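Local coordinates for insecticidal Delta-Endotoxin Cry8Ea1 (Bacillus Thuringiensis, PDB 3EB7), which is toxic to larvae of the underground pest Holotrichia parallela, probably by inserting into midgut cell membranes and opening pores, as related three-domain Cry toxins do, at residues H304-Q309 with N417-I422; I280-I285 with T331-F336; C506-F511 with A531-W536; I476-S481 with V578-I583. All coordinates share one frame; numbering follows the deposited sequence.

Contact 1: residues H304-Q309 with N417-I422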
loop_
_atom_site.group_PDB
_atom_site.type_symbol
_atom_site.label_atom_id
_atom_site.label_comp_id
_atom_site.label_asym_id
_atom_site.label_seq_id
_atom_site.Cartn_x
_atom_site.Cartn_y
_atom_site.Cartn_z
ATOM N N HIS A 304 12.264 -23.804 -5.803
ATOM C CA HIS A 304 11.223 -23.946 -4.783
ATOM C C HIS A 304 9.875 -24.223 -5.403
ATOM O O HIS A 304 9.642 -24.003 -6.591
ATOM C CB HIS A 304 11.143 -22.721 -3.848
ATOM C CG HIS A 304 10.701 -21.452 -4.512
ATOM N ND1 HIS A 304 11.580 -20.593 -5.139
ATOM C CD2 HIS A 304 9.478 -20.874 -4.606
ATOM C CE1 HIS A 304 10.914 -19.560 -5.622
ATOM N NE2 HIS A 304 9.641 -19.687 -5.288
ATOM N N GLN A 305 8.989 -24.708 -4.561
ATOM C CA GLN A 305 7.617 -24.979 -4.913
ATOM C C GLN A 305 6.797 -24.168 -3.924
ATOM O O GLN A 305 7.023 -24.213 -2.724
ATOM C CB GLN A 305 7.366 -26.489 -4.782
ATOM C CG GLN A 305 6.243 -26.981 -5.630
ATOM C CD GLN A 305 5.632 -28.282 -5.151
ATOM O OE1 GLN A 305 5.638 -29.255 -5.875
ATOM N NE2 GLN A 305 5.088 -28.296 -3.949
ATOM N N ILE A 306 5.879 -23.375 -4.407
ATOM C CA ILE A 306 5.158 -22.474 -3.529
ATOM C C ILE A 306 3.665 -22.619 -3.743
ATOM O O ILE A 306 3.201 -22.701 -4.879
ATOM C CB ILE A 306 5.627 -20.973 -3.711
ATOM C CG1 ILE A 306 4.855 -20.036 -2.755
ATOM C CG2 ILE A 306 5.518 -20.507 -5.193
ATOM C CD1 ILE A 306 5.501 -18.672 -2.602
ATOM N N SER A 307 2.911 -22.660 -2.645
ATOM C CA SER A 307 1.457 -22.726 -2.711
ATOM C C SER A 307 0.895 -21.493 -2.059
ATOM O O SER A 307 1.383 -21.049 -0.994
ATOM C CB SER A 307 0.910 -23.980 -2.006
ATOM O OG SER A 307 1.350 -25.181 -2.629
ATOM N N SER A 308 -0.134 -20.941 -2.705
ATOM C CA SER A 308 -0.945 -19.839 -2.158
ATOM C C SER A 308 -2.427 -20.036 -2.425
ATOM O O SER A 308 -2.854 -20.883 -3.250
ATOM C CB SER A 308 -0.516 -18.498 -2.757
ATOM O OG SER A 308 -0.481 -18.568 -4.173
ATOM N N GLN A 309 -3.205 -19.173 -1.784
ATOM C CA GLN A 309 -4.632 -19.298 -1.730
ATOM C C GLN A 309 -5.294 -17.949 -1.534
ATOM O O GLN A 309 -5.012 -17.290 -0.539
ATOM C CB GLN A 309 -4.982 -20.183 -0.522
ATOM C CG GLN A 309 -6.322 -20.767 -0.651
ATOM C CD GLN A 309 -6.818 -21.391 0.623
ATOM O OE1 GLN A 309 -7.990 -21.728 0.729
ATOM N NE2 GLN A 309 -5.945 -21.565 1.579
ATOM N N ASN A 417 4.188 -12.727 1.188
ATOM C CA ASN A 417 3.117 -13.167 0.339
ATOM C C ASN A 417 3.560 -14.219 -0.679
ATOM O O ASN A 417 2.827 -15.166 -0.957
ATOM C CB ASN A 417 2.499 -11.947 -0.378
ATOM C CG ASN A 417 1.323 -12.310 -1.309
ATOM O OD1 ASN A 417 0.628 -13.305 -1.120
ATOM N ND2 ASN A 417 1.127 -11.512 -2.312
ATOM N N TYR A 418 4.747 -14.062 -1.246
ATOM C CA TYR A 418 5.166 -14.910 -2.329
ATOM C C TYR A 418 6.689 -14.844 -2.504
ATOM O O TYR A 418 7.353 -13.940 -1.972
ATOM C CB TYR A 418 4.438 -14.467 -3.616
ATOM C CG TYR A 418 4.113 -15.606 -4.564
ATOM C CD1 TYR A 418 3.021 -16.455 -4.324
ATOM C CD2 TYR A 418 4.900 -15.833 -5.700
ATOM C CE1 TYR A 418 2.743 -17.523 -5.212
ATOM C CE2 TYR A 418 4.624 -16.884 -6.591
ATOM C CZ TYR A 418 3.561 -17.714 -6.334
ATOM O OH TYR A 418 3.309 -18.744 -7.198
ATOM N N VAL A 419 7.223 -15.816 -3.250
ATOM C CA VAL A 419 8.620 -15.896 -3.657
ATOM C C VAL A 419 8.727 -16.263 -5.148
ATOM O O VAL A 419 8.203 -17.302 -5.592
ATOM C CB VAL A 419 9.389 -16.975 -2.842
ATOM C CG1 VAL A 419 10.891 -16.818 -3.025
ATOM C CG2 VAL A 419 9.053 -16.910 -1.324
ATOM N N THR A 420 9.414 -15.405 -5.916
ATOM C CA THR A 420 9.804 -15.692 -7.300
ATOM C C THR A 420 11.320 -15.886 -7.362
ATOM O O THR A 420 12.019 -15.659 -6.376
ATOM C CB THR A 420 9.377 -14.582 -8.249
ATOM O OG1 THR A 420 9.996 -13.347 -7.834
ATOM C CG2 THR A 420 7.849 -14.445 -8.195
ATOM N N PHE A 421 11.841 -16.303 -8.508
ATOM C CA PHE A 421 13.205 -16.798 -8.531
ATOM C C PHE A 421 13.744 -16.761 -9.953
ATOM O O PHE A 421 12.970 -16.901 -10.904
ATOM C CB PHE A 421 13.184 -18.229 -7.940
ATOM C CG PHE A 421 14.537 -18.867 -7.731
ATOM C CD1 PHE A 421 15.286 -18.606 -6.595
ATOM C CD2 PHE A 421 15.011 -19.814 -8.627
ATOM C CE1 PHE A 421 16.552 -19.214 -6.401
ATOM C CE2 PHE A 421 16.257 -20.436 -8.434
ATOM C CZ PHE A 421 17.026 -20.138 -7.323
ATOM N N ILE A 422 15.051 -16.516 -10.097
ATOM C CA ILE A 422 15.784 -16.813 -11.327
ATOM C C ILE A 422 16.966 -17.706 -10.963
ATOM O O ILE A 422 17.396 -17.718 -9.810
ATOM C CB ILE A 422 16.322 -15.523 -12.057
ATOM C CG1 ILE A 422 17.329 -14.775 -11.171
ATOM C CG2 ILE A 422 15.186 -14.617 -12.457
ATOM C CD1 ILE A 422 17.954 -13.523 -11.789
HETATM O O HOH W 1 1.333 -20.394 -6.170
#
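H304 reaches across to the backbone of V419: NE2 donates to V419 O at 2.8 Å with an N-H...O angle of 153°. The oxygen lies close to the imidazole plane, whereas NE2 sits above the carbonyl plane, about 62° out of it. Farther round the same ring edge, CE1 packs 3.5 Å from F421 CB. I306 meets the Y418 ring with both branches: CD1 lies over one face in a CH-pi contact, 3.9 Å from the centroid, and CG2 touches Y418 CZ at 3.6 Å. This is face-to-face packing between two antiparallel sheets of the beta prism that forms the middle domain of three-domain Cry toxins. The strands, 150° apart in direction, keep about 8 Å between their axes, and side chains fill the gap. At the polar end S308 OG faces the Y418 edge, 3.5 Å from CE1. One water joins Y418 OH (2.8 Å), S308 OG and I306 O, donating to the last. In the second shell, W301 bonds H304 ND1 and stacks on F421, D278 holds S308 OG, and R272 makes a cation-pi contact with Y418.

Contact 2: residues I280-I285 with T331-F336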
loop_
_atom_site.group_PDB
_atom_site.type_symbol
_atom_site.label_atom_id
_atom_site.label_comp_id
_atom_site.label_asym_id
_atom_site.label_seq_id
_atom_site.Cartn_x
_atom_site.Cartn_y
_atom_site.Cartn_z
ATOM N N ILE A 280 0.212 -17.044 1.180
ATOM C CA ILE A 280 1.072 -18.217 1.136
ATOM C C ILE A 280 0.578 -19.292 2.094
ATOM O O ILE A 280 0.222 -18.990 3.231
ATOM C CB ILE A 280 2.594 -17.851 1.384
ATOM C CG1 ILE A 280 3.500 -19.051 1.157
ATOM C CG2 ILE A 280 2.835 -17.299 2.823
ATOM C CD1 ILE A 280 4.980 -18.671 0.889
ATOM N N THR A 281 0.545 -20.544 1.621
ATOM C CA THR A 281 0.163 -21.712 2.444
ATOM C C THR A 281 1.277 -22.763 2.642
ATOM O O THR A 281 1.327 -23.474 3.650
ATOM C CB THR A 281 -1.096 -22.421 1.884
ATOM O OG1 THR A 281 -0.810 -22.932 0.587
ATOM C CG2 THR A 281 -2.291 -21.454 1.825
ATOM N N ARG A 282 2.192 -22.854 1.694
ATOM C CA ARG A 282 3.266 -23.828 1.814
ATOM C C ARG A 282 4.437 -23.419 0.948
ATOM O O ARG A 282 4.238 -22.833 -0.122
ATOM C CB ARG A 282 2.741 -25.212 1.424
ATOM C CG ARG A 282 3.575 -26.362 1.959
ATOM C CD ARG A 282 2.873 -27.730 1.850
ATOM N NE ARG A 282 3.700 -28.762 2.509
ATOM C CZ ARG A 282 3.706 -29.000 3.824
ATOM N NH1 ARG A 282 2.882 -28.318 4.637
ATOM N NH2 ARG A 282 4.528 -29.931 4.320
ATOM N N LEU A 283 5.661 -23.678 1.418
ATOM C CA LEU A 283 6.864 -23.476 0.563
ATOM C C LEU A 283 7.791 -24.677 0.685
ATOM O O LEU A 283 8.096 -25.082 1.805
ATOM C CB LEU A 283 7.645 -22.268 1.071
ATOM C CG LEU A 283 8.371 -21.251 0.197
ATOM C CD1 LEU A 283 9.636 -20.887 0.912
ATOM C CD2 LEU A 283 8.640 -21.710 -1.180
ATOM N N SER A 284 8.240 -25.244 -0.426
ATOM C CA SER A 284 9.310 -26.253 -0.385
ATOM C C SER A 284 10.537 -25.675 -1.025
ATOM O O SER A 284 10.431 -25.173 -2.117
ATOM C CB SER A 284 8.963 -27.542 -1.161
ATOM O OG SER A 284 7.856 -28.176 -0.596
ATOM N N ILE A 285 11.690 -25.754 -0.351
ATOM C CA ILE A 285 12.935 -25.184 -0.901
ATOM C C ILE A 285 13.867 -26.344 -1.271
ATOM O O ILE A 285 14.079 -27.252 -0.480
ATOM C CB ILE A 285 13.616 -24.234 0.118
ATOM C CG1 ILE A 285 12.647 -23.143 0.582
ATOM C CG2 ILE A 285 14.969 -23.673 -0.400
ATOM C CD1 ILE A 285 13.140 -22.329 1.817
ATOM N N THR A 331 15.783 -31.183 0.439
ATOM C CA THR A 331 14.539 -30.420 0.342
ATOM C C THR A 331 14.146 -30.011 1.745
ATOM O O THR A 331 14.595 -30.590 2.696
ATOM C CB THR A 331 13.360 -31.197 -0.289
ATOM O OG1 THR A 331 12.865 -32.167 0.646
ATOM C CG2 THR A 331 13.753 -31.875 -1.626
ATOM N N GLN A 332 13.353 -28.974 1.871
ATOM C CA GLN A 332 12.770 -28.655 3.132
ATOM C C GLN A 332 11.371 -28.153 2.821
ATOM O O GLN A 332 11.214 -27.300 1.939
ATOM C CB GLN A 332 13.593 -27.562 3.825
ATOM C CG GLN A 332 13.089 -27.274 5.256
ATOM C CD GLN A 332 13.902 -26.236 5.975
ATOM O OE1 GLN A 332 15.030 -25.945 5.597
ATOM N NE2 GLN A 332 13.345 -25.696 7.038
ATOM N N GLN A 333 10.373 -28.675 3.539
ATOM C CA GLN A 333 8.969 -28.222 3.427
ATOM C C GLN A 333 8.596 -27.330 4.605
ATOM O O GLN A 333 8.842 -27.685 5.760
ATOM C CB GLN A 333 8.008 -29.425 3.352
ATOM C CG GLN A 333 8.310 -30.431 2.212
ATOM C CD GLN A 333 7.435 -31.715 2.241
ATOM O OE1 GLN A 333 7.854 -32.767 1.759
ATOM N NE2 GLN A 333 6.226 -31.616 2.775
ATOM N N ILE A 334 7.987 -26.176 4.321
ATOM C CA ILE A 334 7.560 -25.241 5.353
ATOM C C ILE A 334 6.062 -24.986 5.232
ATOM O O ILE A 334 5.591 -24.492 4.195
ATOM C CB ILE A 334 8.358 -23.885 5.295
ATOM C CG1 ILE A 334 9.891 -24.126 5.362
ATOM C CG2 ILE A 334 7.902 -22.977 6.412
ATOM C CD1 ILE A 334 10.771 -22.870 5.125
ATOM N N GLY A 335 5.294 -25.364 6.255
ATOM C CA GLY A 335 3.839 -25.092 6.257
ATOM C C GLY A 335 3.570 -23.664 6.763
ATOM O O GLY A 335 3.998 -23.321 7.854
ATOM N N PHE A 336 2.885 -22.838 5.970
ATOM C CA PHE A 336 2.751 -21.402 6.262
ATOM C C PHE A 336 1.267 -20.987 6.455
ATOM O O PHE A 336 0.979 -19.809 6.743
ATOM C CB PHE A 336 3.338 -20.565 5.112
ATOM C CG PHE A 336 4.828 -20.263 5.206
ATOM C CD1 PHE A 336 5.660 -20.536 4.139
ATOM C CD2 PHE A 336 5.385 -19.652 6.325
ATOM C CE1 PHE A 336 7.036 -20.231 4.175
ATOM C CE2 PHE A 336 6.773 -19.350 6.373
ATOM C CZ PHE A 336 7.584 -19.636 5.279
#
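The F336 ring packs against I280 and L283: its CD1 meets I280 CD1 at 3.8 Å, while L283 CB approaches the ring edge near its plane, 3.8 Å from CE1. The contact joins the inner strand 278-292 to the outermost strand 330-335 of a four-stranded antiparallel sheet with the Greek-key order 3-2-1-4, one of the three sheets of the beta-prism domain. L283 pairs with I334 and I285 with Q332 as hydrogen-bonded pairs, each closed by two N-H...O bonds; the shortest, I334 N to L283 O, is 2.7 Å. S284 with Q333 is the non-hydrogen-bonded pair between them, and R282 with G335 the next one beyond L283 and I334. L283, I285 and I334 point into the prism, where I285 CD1 and I334 CD1 touch at 4.1 Å and I334 also packs on F379. F336 meets F366 and F379 edge-to-face, both from the next four-stranded sheet. On the other face are R282, S284 and Q333: R282, extended from CG to NE, brings NH1 to 3.7 Å from G335 CA, and S284 OG lies 3.6 Å from Q333 CG. T281 and R282 form a classic beta bulge opposite S307. Within the bulge T281 O accepts two donors, T337 OG1 and, at 2.9 Å, F336 N, which stands above the carbonyl plane.

Contact 3: residues C506-F511 with A531-W536; sequences CSSVDF and APNVGW
At the end of strand 498-507, where the chain turns toward strand 511-517, C506, S507 and S508 meet A531 to N533 of the long loop between strands 520-527 and 545-548. The contact is small, and A531 and S508 carry most of it. A531 N donates to S507 O at 2.9 Å, a weak bond because the N-H...O angle is bent to 122°. A531 O in turn receives the CA-H of S508, the CA...O distance being 3.3 Å and the angle at hydrogen 167°. The A531 methyl lies 3.8 Å from C506 SG, which is placed by a chi1 of 173°, anti to the backbone N. Next along the loop, S508 CB rests 3.7 Å from P532 O. Both pieces belong to the C-terminal beta sandwich of the three-domain Cry toxins, and the contact lies at one end of it. S507 OG turns back within its own segment and donates to V509 O at 2.7 Å, bridging the bend after the strand, while S530 OG takes up S507 N. S508 OG bonds G575 O, with a weaker bond to V577 N. N533 is the centre of an inverse gamma turn, and its ND2 bonds G574 O, tying this loop and the bend to the loop that leads into strand 578-588.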
loop_
_atom_site.group_PDB
_atom_site.type_symbol
_atom_site.label_atom_id
_atom_site.label_comp_id
_atom_site.label_asym_id
_atom_site.label_seq_id
_atom_site.Cartn_x
_atom_site.Cartn_y
_atom_site.Cartn_z
ATOM N N CYS A 506 -15.192 2.772 -12.161
ATOM C CA CYS A 506 -14.926 3.692 -13.231
ATOM C C CYS A 506 -15.370 2.963 -14.516
ATOM O O CYS A 506 -15.026 1.774 -14.704
ATOM C CB CYS A 506 -13.436 4.037 -13.252
ATOM S SG CYS A 506 -12.925 5.035 -14.680
ATOM N N SER A 507 -16.138 3.638 -15.381
ATOM C CA SER A 507 -16.478 3.058 -16.706
ATOM C C SER A 507 -16.561 4.089 -17.812
ATOM O O SER A 507 -16.812 5.250 -17.548
ATOM C CB SER A 507 -17.790 2.300 -16.665
ATOM O OG SER A 507 -18.837 3.163 -16.287
ATOM N N SER A 508 -16.315 3.638 -19.044
ATOM C CA SER A 508 -16.546 4.411 -20.256
ATOM C C SER A 508 -17.980 4.192 -20.788
ATOM O O SER A 508 -18.354 4.776 -21.797
ATOM C CB SER A 508 -15.535 4.000 -21.334
ATOM O OG SER A 508 -15.576 2.589 -21.536
ATOM N N VAL A 509 -18.771 3.357 -20.107
ATOM C CA VAL A 509 -20.120 2.980 -20.555
ATOM C C VAL A 509 -21.125 3.003 -19.404
ATOM O O VAL A 509 -20.714 2.919 -18.253
ATOM C CB VAL A 509 -20.152 1.572 -21.238
ATOM C CG1 VAL A 509 -19.386 1.605 -22.516
ATOM C CG2 VAL A 509 -19.675 0.444 -20.284
ATOM N N ASP A 510 -22.421 3.146 -19.712
ATOM C CA ASP A 510 -23.488 2.954 -18.715
ATOM C C ASP A 510 -23.741 1.431 -18.674
ATOM O O ASP A 510 -23.539 0.777 -19.677
ATOM C CB ASP A 510 -24.818 3.657 -19.082
ATOM C CG ASP A 510 -24.663 5.131 -19.527
ATOM O OD1 ASP A 510 -25.382 5.536 -20.504
ATOM O OD2 ASP A 510 -23.870 5.903 -18.927
ATOM N N PHE A 511 -24.213 0.882 -17.538
ATOM C CA PHE A 511 -24.314 -0.567 -17.340
ATOM C C PHE A 511 -25.294 -0.896 -16.228
ATOM O O PHE A 511 -25.556 -0.090 -15.334
ATOM C CB PHE A 511 -22.931 -1.201 -16.994
ATOM C CG PHE A 511 -22.295 -0.636 -15.752
ATOM C CD1 PHE A 511 -22.331 -1.335 -14.553
ATOM C CD2 PHE A 511 -21.706 0.650 -15.758
ATOM C CE1 PHE A 511 -21.773 -0.764 -13.379
ATOM C CE2 PHE A 511 -21.156 1.197 -14.618
ATOM C CZ PHE A 511 -21.203 0.486 -13.424
ATOM N N ALA A 531 -16.213 8.106 -17.354
ATOM C CA ALA A 531 -14.947 8.383 -18.009
ATOM C C ALA A 531 -15.131 8.363 -19.503
ATOM O O ALA A 531 -16.019 7.681 -19.988
ATOM C CB ALA A 531 -13.897 7.359 -17.590
ATOM N N PRO A 532 -14.275 9.098 -20.244
ATOM C CA PRO A 532 -14.346 8.913 -21.708
ATOM C C PRO A 532 -13.710 7.579 -22.125
ATOM O O PRO A 532 -13.131 6.873 -21.285
ATOM C CB PRO A 532 -13.561 10.117 -22.260
ATOM C CG PRO A 532 -12.574 10.457 -21.159
ATOM C CD PRO A 532 -13.245 10.103 -19.853
ATOM N N ASN A 533 -13.851 7.236 -23.399
ATOM C CA ASN A 533 -13.187 6.074 -23.977
ATOM C C ASN A 533 -11.720 6.419 -24.224
ATOM O O ASN A 533 -11.379 6.957 -25.276
ATOM C CB ASN A 533 -13.861 5.745 -25.312
ATOM C CG ASN A 533 -13.849 4.264 -25.644
ATOM O OD1 ASN A 533 -14.909 3.669 -25.828
ATOM N ND2 ASN A 533 -12.672 3.669 -25.718
ATOM N N VAL A 534 -10.865 6.167 -23.231
ATOM C CA VAL A 534 -9.431 6.465 -23.341
ATOM C C VAL A 534 -8.694 5.281 -22.750
ATOM O O VAL A 534 -9.309 4.460 -22.064
ATOM C CB VAL A 534 -9.016 7.781 -22.599
ATOM C CG1 VAL A 534 -9.315 8.994 -23.438
ATOM C CG2 VAL A 534 -9.701 7.902 -21.204
ATOM N N GLY A 535 -7.405 5.162 -23.057
ATOM C CA GLY A 535 -6.556 4.176 -22.378
ATOM C C GLY A 535 -6.533 4.435 -20.870
ATOM O O GLY A 535 -6.655 5.592 -20.411
ATOM N N TRP A 536 -6.378 3.361 -20.105
ATOM C CA TRP A 536 -6.351 3.433 -18.651
ATOM C C TRP A 536 -5.362 4.481 -18.086
ATOM O O TRP A 536 -5.585 4.997 -17.011
ATOM C CB TRP A 536 -6.128 2.030 -18.031
ATOM C CG TRP A 536 -4.796 1.469 -18.299
ATOM C CD1 TRP A 536 -4.466 0.570 -19.279
ATOM C CD2 TRP A 536 -3.575 1.732 -17.562
ATOM N NE1 TRP A 536 -3.122 0.299 -19.232
ATOM C CE2 TRP A 536 -2.549 0.985 -18.186
ATOM C CE3 TRP A 536 -3.246 2.559 -16.461
ATOM C CZ2 TRP A 536 -1.202 1.038 -17.748
ATOM C CZ3 TRP A 536 -1.909 2.617 -16.032
ATOM C CH2 TRP A 536 -0.903 1.864 -16.679
#

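Contact 4: residues I476-S481 with V578-I583; sequences ISFNSS and VYIDRI
F478 and I580 cross obliquely on one face of an antiparallel strand pair, ring CE1 against the I580 methyl CD1 at 3.7 Å. Chi1 of F478, -54°, sets CG anti to the carbonyl carbon; the ring edge passes V578 O, 3.6 Å from CD1. V578 and I476 point to this same face, which is the hydrophobic interior of the C-terminal beta sandwich. On the opposite face S477 stands beside Y579, its hydroxyl OG coming obliquely to the ring, 3.2 Å from CD2. The pairing behind these side chains is regular. I476 with I580 and F478 with V578 are hydrogen-bonded pairs, two bonds each: I580 N reaches I476 O at 2.8 Å and almost straight (175°), and F478 N reaches V578 O at 2.7 Å. S477 with Y579 is the non-hydrogen-bonded pair between them. I564 and V566 of strand 559-567, in the facing sheet, cover I580, and V566 also meets F478. Strand 578-588 runs between two partners: 476-478 lies along one side, followed by 448-452 farther on, and 498-507 takes the other, where D581 OD1 forms a salt bridge with R504.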
loop_
_atom_site.group_PDB
_atom_site.type_symbol
_atom_site.label_atom_id
_atom_site.label_comp_id
_atom_site.label_asym_id
_atom_site.label_seq_id
_atom_site.Cartn_x
_atom_site.Cartn_y
_atom_site.Cartn_z
ATOM N N ILE A 476 -10.971 -5.049 -10.640
ATOM C CA ILE A 476 -11.357 -6.077 -11.617
ATOM C C ILE A 476 -12.007 -5.344 -12.806
ATOM O O ILE A 476 -12.801 -4.450 -12.597
ATOM C CB ILE A 476 -12.286 -7.214 -11.001
ATOM C CG1 ILE A 476 -11.618 -7.946 -9.816
ATOM C CG2 ILE A 476 -12.709 -8.260 -12.040
ATOM C CD1 ILE A 476 -10.250 -8.398 -10.084
ATOM N N SER A 477 -11.651 -5.721 -14.034
ATOM C CA SER A 477 -12.110 -5.044 -15.275
ATOM C C SER A 477 -13.100 -5.885 -16.084
ATOM O O SER A 477 -12.968 -7.096 -16.137
ATOM C CB SER A 477 -10.915 -4.728 -16.194
ATOM O OG SER A 477 -9.889 -4.062 -15.465
ATOM N N PHE A 478 -14.072 -5.243 -16.736
ATOM C CA PHE A 478 -14.945 -5.937 -17.696
ATOM C C PHE A 478 -14.987 -5.180 -19.010
ATOM O O PHE A 478 -15.227 -3.985 -19.019
ATOM C CB PHE A 478 -16.350 -6.120 -17.137
ATOM C CG PHE A 478 -16.372 -6.795 -15.799
ATOM C CD1 PHE A 478 -16.257 -6.052 -14.622
ATOM C CD2 PHE A 478 -16.476 -8.177 -15.706
ATOM C CE1 PHE A 478 -16.224 -6.686 -13.374
ATOM C CE2 PHE A 478 -16.467 -8.818 -14.449
ATOM C CZ PHE A 478 -16.337 -8.077 -13.291
ATOM N N ASN A 479 -14.683 -5.881 -20.102
ATOM C CA ASN A 479 -14.894 -5.370 -21.453
ATOM C C ASN A 479 -16.254 -5.823 -21.990
ATOM O O ASN A 479 -16.682 -5.388 -23.044
ATOM C CB ASN A 479 -13.783 -5.829 -22.404
ATOM C CG ASN A 479 -12.457 -5.142 -22.136
ATOM O OD1 ASN A 479 -11.427 -5.807 -21.975
ATOM N ND2 ASN A 479 -12.466 -3.814 -22.106
ATOM N N SER A 480 -16.932 -6.674 -21.230
ATOM C CA SER A 480 -18.280 -7.139 -21.526
ATOM C C SER A 480 -18.853 -7.700 -20.246
ATOM O O SER A 480 -18.183 -7.709 -19.221
ATOM C CB SER A 480 -18.252 -8.242 -22.603
ATOM O OG SER A 480 -17.545 -9.386 -22.129
ATOM N N SER A 481 -20.082 -8.189 -20.316
ATOM C CA SER A 481 -20.829 -8.637 -19.164
ATOM C C SER A 481 -20.105 -9.710 -18.407
ATOM O O SER A 481 -19.563 -10.639 -19.003
ATOM C CB SER A 481 -22.180 -9.201 -19.622
ATOM O OG SER A 481 -22.865 -8.215 -20.352
ATOM N N VAL A 578 -15.807 -1.497 -17.793
ATOM C CA VAL A 578 -16.150 -1.202 -16.406
ATOM C C VAL A 578 -15.022 -1.734 -15.483
ATOM O O VAL A 578 -14.728 -2.944 -15.488
ATOM C CB VAL A 578 -17.485 -1.885 -16.027
ATOM C CG1 VAL A 578 -17.935 -1.542 -14.597
ATOM C CG2 VAL A 578 -18.577 -1.533 -17.025
ATOM N N TYR A 579 -14.397 -0.841 -14.713
ATOM C CA TYR A 579 -13.498 -1.240 -13.618
ATOM C C TYR A 579 -14.244 -1.220 -12.309
ATOM O O TYR A 579 -14.896 -0.220 -11.988
ATOM C CB TYR A 579 -12.349 -0.266 -13.462
ATOM C CG TYR A 579 -11.510 -0.093 -14.668
ATOM C CD1 TYR A 579 -11.803 0.905 -15.561
ATOM C CD2 TYR A 579 -10.429 -0.947 -14.937
ATOM C CE1 TYR A 579 -11.064 1.098 -16.670
ATOM C CE2 TYR A 579 -9.670 -0.774 -16.097
ATOM C CZ TYR A 579 -9.995 0.272 -16.950
ATOM O OH TYR A 579 -9.274 0.561 -18.112
ATOM N N ILE A 580 -14.168 -2.303 -11.552
ATOM C CA ILE A 580 -14.742 -2.333 -10.195
ATOM C C ILE A 580 -13.635 -2.355 -9.124
ATOM O O ILE A 580 -12.771 -3.215 -9.132
ATOM C CB ILE A 580 -15.741 -3.490 -10.014
ATOM C CG1 ILE A 580 -16.863 -3.360 -11.058
ATOM C CG2 ILE A 580 -16.313 -3.478 -8.574
ATOM C CD1 ILE A 580 -17.913 -4.440 -10.900
ATOM N N ASP A 581 -13.645 -1.361 -8.254
ATOM C CA ASP A 581 -12.591 -1.176 -7.251
ATOM C C ASP A 581 -12.935 -1.906 -5.968
ATOM O O ASP A 581 -12.264 -2.864 -5.601
ATOM C CB ASP A 581 -12.334 0.316 -6.973
ATOM C CG ASP A 581 -11.505 0.569 -5.673
ATOM O OD1 ASP A 581 -11.721 1.615 -5.043
ATOM O OD2 ASP A 581 -10.629 -0.249 -5.267
ATOM N N ARG A 582 -13.980 -1.460 -5.294
ATOM C CA ARG A 582 -14.302 -2.001 -3.995
ATOM C C ARG A 582 -15.784 -1.897 -3.699
ATOM O O ARG A 582 -16.496 -1.086 -4.292
ATOM C CB ARG A 582 -13.513 -1.248 -2.919
ATOM C CG ARG A 582 -13.779 0.270 -2.852
ATOM C CD ARG A 582 -13.016 0.829 -1.663
ATOM N NE ARG A 582 -12.960 2.293 -1.569
ATOM C CZ ARG A 582 -11.862 3.020 -1.777
ATOM N NH1 ARG A 582 -11.881 4.345 -1.638
ATOM N NH2 ARG A 582 -10.739 2.427 -2.146
ATOM N N ILE A 583 -16.237 -2.706 -2.759
ATOM C CA ILE A 583 -17.569 -2.566 -2.191
ATOM C C ILE A 583 -17.382 -1.966 -0.818
ATOM O O ILE A 583 -16.455 -2.337 -0.100
ATOM C CB ILE A 583 -18.221 -3.921 -1.976
ATOM C CG1 ILE A 583 -18.424 -4.663 -3.291
ATOM C CG2 ILE A 583 -19.541 -3.781 -1.205
ATOM C CD1 ILE A 583 -18.424 -6.211 -3.077
#

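The four contacts fall into two pairs in two domains. Contacts 1 and 2 lie in the beta-prism domain, centres about 9 Å apart, and share a sheet: neighbouring strands 278-292 and 296-310 supply one segment to each, so contact 2 extends the sheet to its edge while contact 1 packs it on another sheet. Along the chain these two alternate. Contacts 3 and 4 lie in the C-terminal sandwich, centres about 11 Å apart, joined where strands 498-507 and 578-588 pair; contact 3 is nested inside the loop closed by contact 4. Between the pairs, centres are about 28 to 43 Å apart without touching, consistent with two separately folded beta domains following the helical N-terminal domain.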